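Local coordinates for protein transcription elongation factor Spt4 (Methanocaldococcus jannaschii DSM 2661, PDB 4ZN3) that stimulates transcription elongation as an archaeal zinc-binding Spt4 factor, at residues 21-26 with 65-70. Residues are numbered along the deposited sequence; the frame is centred on the assembly and turned at random.
Sequences KYLTND and KYALSV
A single antiparallel beta bridge between Y22 and Y66 ties the zinc ribbon of Spt4 to its second sheet, fastening the chain just after the zinc ligand C20 to the outer strand 64-67. The two tyrosines form a non-hydrogen-bonded pair, with CA atoms 4.5 Å apart, and their neighbours supply the bonds: A67 N donates to K21 O and L23 N to K65 O, each at 2.9 Å. Both are nearly straight. Y66 CA-H adds a weaker contact to the same K21 O. The rings make a T-shaped stack: the CD1 edge of Y22 points at the face of Y66, with planes at 82° and Y22 CD1 4.0 Å from Y66 CZ. Y22 reaches across because its CG lies anti to the backbone N (chi1 -176°). The same side chain packs beside C20 and C29, so the aromatic pair connects the zinc site with the sheet, while Y66 OH is held by I62 O. L23, the next residue, turns its side chain away from the Y22 ring and over strand 64-67, setting CD1 against K65 CB and CD2 4.1 Å from A67 CB; A16 and L43 pack against L23 as well. The chain turns a corner at L68, and K21 follows it: CG of the lysine touches V70 CG1 at 3.8 Å, its CD lies alongside the L68 carbonyl oxygen, and the bend at chi3 (-80°) carries the chain on so that NZ also ends 3.6 Å from L68 O. A classic bulge at L68 and S69, facing I41, marks that corner. One water spans the bridge by donating to L23 O (2.9 Å) and K65 O (3.0 Å), its oxygen lying above the plane of the Y22 ring, toward the rim.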
loop_
_atom_site.group_PDB
_atom_site.type_symbol
_atom_site.label_atom_id
_atom_site.label_comp_id
_atom_site.label_asym_id
_atom_site.label_seq_id
_atom_site.Cartn_x
_atom_site.Cartn_y
_atom_site.Cartn_z
ATOM N N LYS B 21 -5.481 -5.490 -9.761
ATOM C CA LYS B 21 -4.661 -4.753 -8.765
ATOM C C LYS B 21 -3.610 -3.759 -9.308
ATOM O O LYS B 21 -2.903 -3.122 -8.525
ATOM C CB LYS B 21 -4.046 -5.714 -7.732
ATOM C CG LYS B 21 -5.098 -6.436 -6.901
ATOM C CD LYS B 21 -4.504 -7.516 -6.009
ATOM C CE LYS B 21 -4.222 -8.796 -6.777
ATOM N NZ LYS B 21 -3.924 -9.923 -5.851
ATOM N N TYR B 22 -3.560 -3.591 -10.628
ATOM C CA TYR B 22 -2.644 -2.666 -11.294
ATOM C C TYR B 22 -2.865 -1.232 -10.808
ATOM O O TYR B 22 -4.009 -0.776 -10.720
ATOM C CB TYR B 22 -2.868 -2.759 -12.809
ATOM C CG TYR B 22 -1.933 -1.939 -13.667
ATOM C CD1 TYR B 22 -0.701 -2.449 -14.065
ATOM C CD2 TYR B 22 -2.296 -0.669 -14.115
ATOM C CE1 TYR B 22 0.153 -1.713 -14.867
ATOM C CE2 TYR B 22 -1.444 0.078 -14.917
ATOM C CZ TYR B 22 -0.223 -0.450 -15.289
ATOM O OH TYR B 22 0.630 0.276 -16.081
ATOM N N LEU B 23 -1.776 -0.536 -10.481
ATOM C CA LEU B 23 -1.857 0.838 -9.976
ATOM C C LEU B 23 -1.975 1.854 -11.111
ATOM O O LEU B 23 -1.309 1.733 -12.138
ATOM C CB LEU B 23 -0.653 1.173 -9.082
ATOM C CG LEU B 23 -0.457 0.322 -7.815
ATOM C CD1 LEU B 23 0.689 0.878 -6.983
ATOM C CD2 LEU B 23 -1.720 0.231 -6.961
ATOM N N THR B 24 -2.832 2.849 -10.908
ATOM C CA THR B 24 -3.077 3.911 -11.889
ATOM C C THR B 24 -3.845 5.066 -11.248
ATOM O O THR B 24 -4.548 4.868 -10.255
ATOM C CB THR B 24 -3.888 3.382 -13.090
ATOM O OG1 THR B 24 -4.222 4.463 -13.969
ATOM C CG2 THR B 24 -5.185 2.685 -12.622
ATOM N N ASN B 25 -3.720 6.261 -11.818
ATOM C CA ASN B 25 -4.547 7.402 -11.398
ATOM C C ASN B 25 -5.950 7.369 -12.001
ATOM O O ASN B 25 -6.836 8.067 -11.518
ATOM C CB ASN B 25 -3.891 8.737 -11.765
ATOM C CG ASN B 25 -2.533 8.929 -11.117
ATOM O OD1 ASN B 25 -1.583 9.346 -11.777
ATOM N ND2 ASN B 25 -2.431 8.623 -9.829
ATOM N N ASP B 26 -6.140 6.571 -13.051
ATOM C CA ASP B 26 -7.420 6.497 -13.759
ATOM C C ASP B 26 -8.529 5.859 -12.924
ATOM O O ASP B 26 -8.266 5.024 -12.060
ATOM C CB ASP B 26 -7.263 5.696 -15.057
ATOM C CG ASP B 26 -6.303 6.345 -16.048
ATOM O OD1 ASP B 26 -5.871 7.498 -15.822
ATOM O OD2 ASP B 26 -5.978 5.687 -17.059
ATOM N N LYS B 65 3.279 -1.814 -11.493
ATOM C CA LYS B 65 3.125 -1.711 -10.050
ATOM C C LYS B 65 1.744 -2.189 -9.672
ATOM O O LYS B 65 0.761 -1.829 -10.318
ATOM C CB LYS B 65 3.276 -0.271 -9.589
ATOM C CG LYS B 65 4.535 0.420 -10.063
ATOM C CD LYS B 65 4.727 1.704 -9.271
ATOM C CE LYS B 65 5.370 2.817 -10.078
ATOM N NZ LYS B 65 6.843 2.650 -10.114
ATOM N N TYR B 66 1.673 -2.972 -8.605
ATOM C CA TYR B 66 0.428 -3.594 -8.175
ATOM C C TYR B 66 0.231 -3.445 -6.684
ATOM O O TYR B 66 1.198 -3.479 -5.922
ATOM C CB TYR B 66 0.460 -5.084 -8.492
ATOM C CG TYR B 66 0.465 -5.404 -9.958
ATOM C CD1 TYR B 66 1.646 -5.364 -10.696
ATOM C CD2 TYR B 66 -0.708 -5.771 -10.607
ATOM C CE1 TYR B 66 1.655 -5.666 -12.046
ATOM C CE2 TYR B 66 -0.712 -6.077 -11.958
ATOM C CZ TYR B 66 0.469 -6.022 -12.671
ATOM O OH TYR B 66 0.461 -6.326 -14.007
ATOM N N ALA B 67 -1.027 -3.307 -6.277
ATOM C CA ALA B 67 -1.411 -3.475 -4.879
ATOM C C ALA B 67 -1.327 -4.956 -4.506
ATOM O O ALA B 67 -1.461 -5.824 -5.372
ATOM C CB ALA B 67 -2.824 -2.956 -4.650
ATOM N N LEU B 68 -1.100 -5.244 -3.230
ATOM C CA LEU B 68 -1.188 -6.624 -2.737
ATOM C C LEU B 68 -2.640 -7.026 -2.511
ATOM O O LEU B 68 -3.006 -8.165 -2.788
ATOM C CB LEU B 68 -0.380 -6.808 -1.457
ATOM C CG LEU B 68 1.123 -6.584 -1.605
ATOM C CD1 LEU B 68 1.796 -6.846 -0.269
ATOM C CD2 LEU B 68 1.735 -7.454 -2.695
ATOM N N SER B 69 -3.455 -6.099 -2.004
ATOM C CA SER B 69 -4.912 -6.282 -1.973
ATOM C C SER B 69 -5.682 -4.980 -2.193
ATOM O O SER B 69 -5.186 -3.887 -1.903
ATOM C CB SER B 69 -5.355 -6.913 -0.655
ATOM O OG SER B 69 -5.271 -5.979 0.405
ATOM N N VAL B 70 -6.909 -5.135 -2.683
ATOM C CA VAL B 70 -7.824 -4.028 -2.954
ATOM C C VAL B 70 -9.257 -4.460 -2.599
ATOM O O VAL B 70 -9.622 -5.622 -2.799
ATOM C CB VAL B 70 -7.721 -3.589 -4.442
ATOM C CG1 VAL B 70 -8.178 -4.694 -5.392
ATOM C CG2 VAL B 70 -8.492 -2.299 -4.698
HETATM O O HOH W 1 1.209 0.374 -12.339
#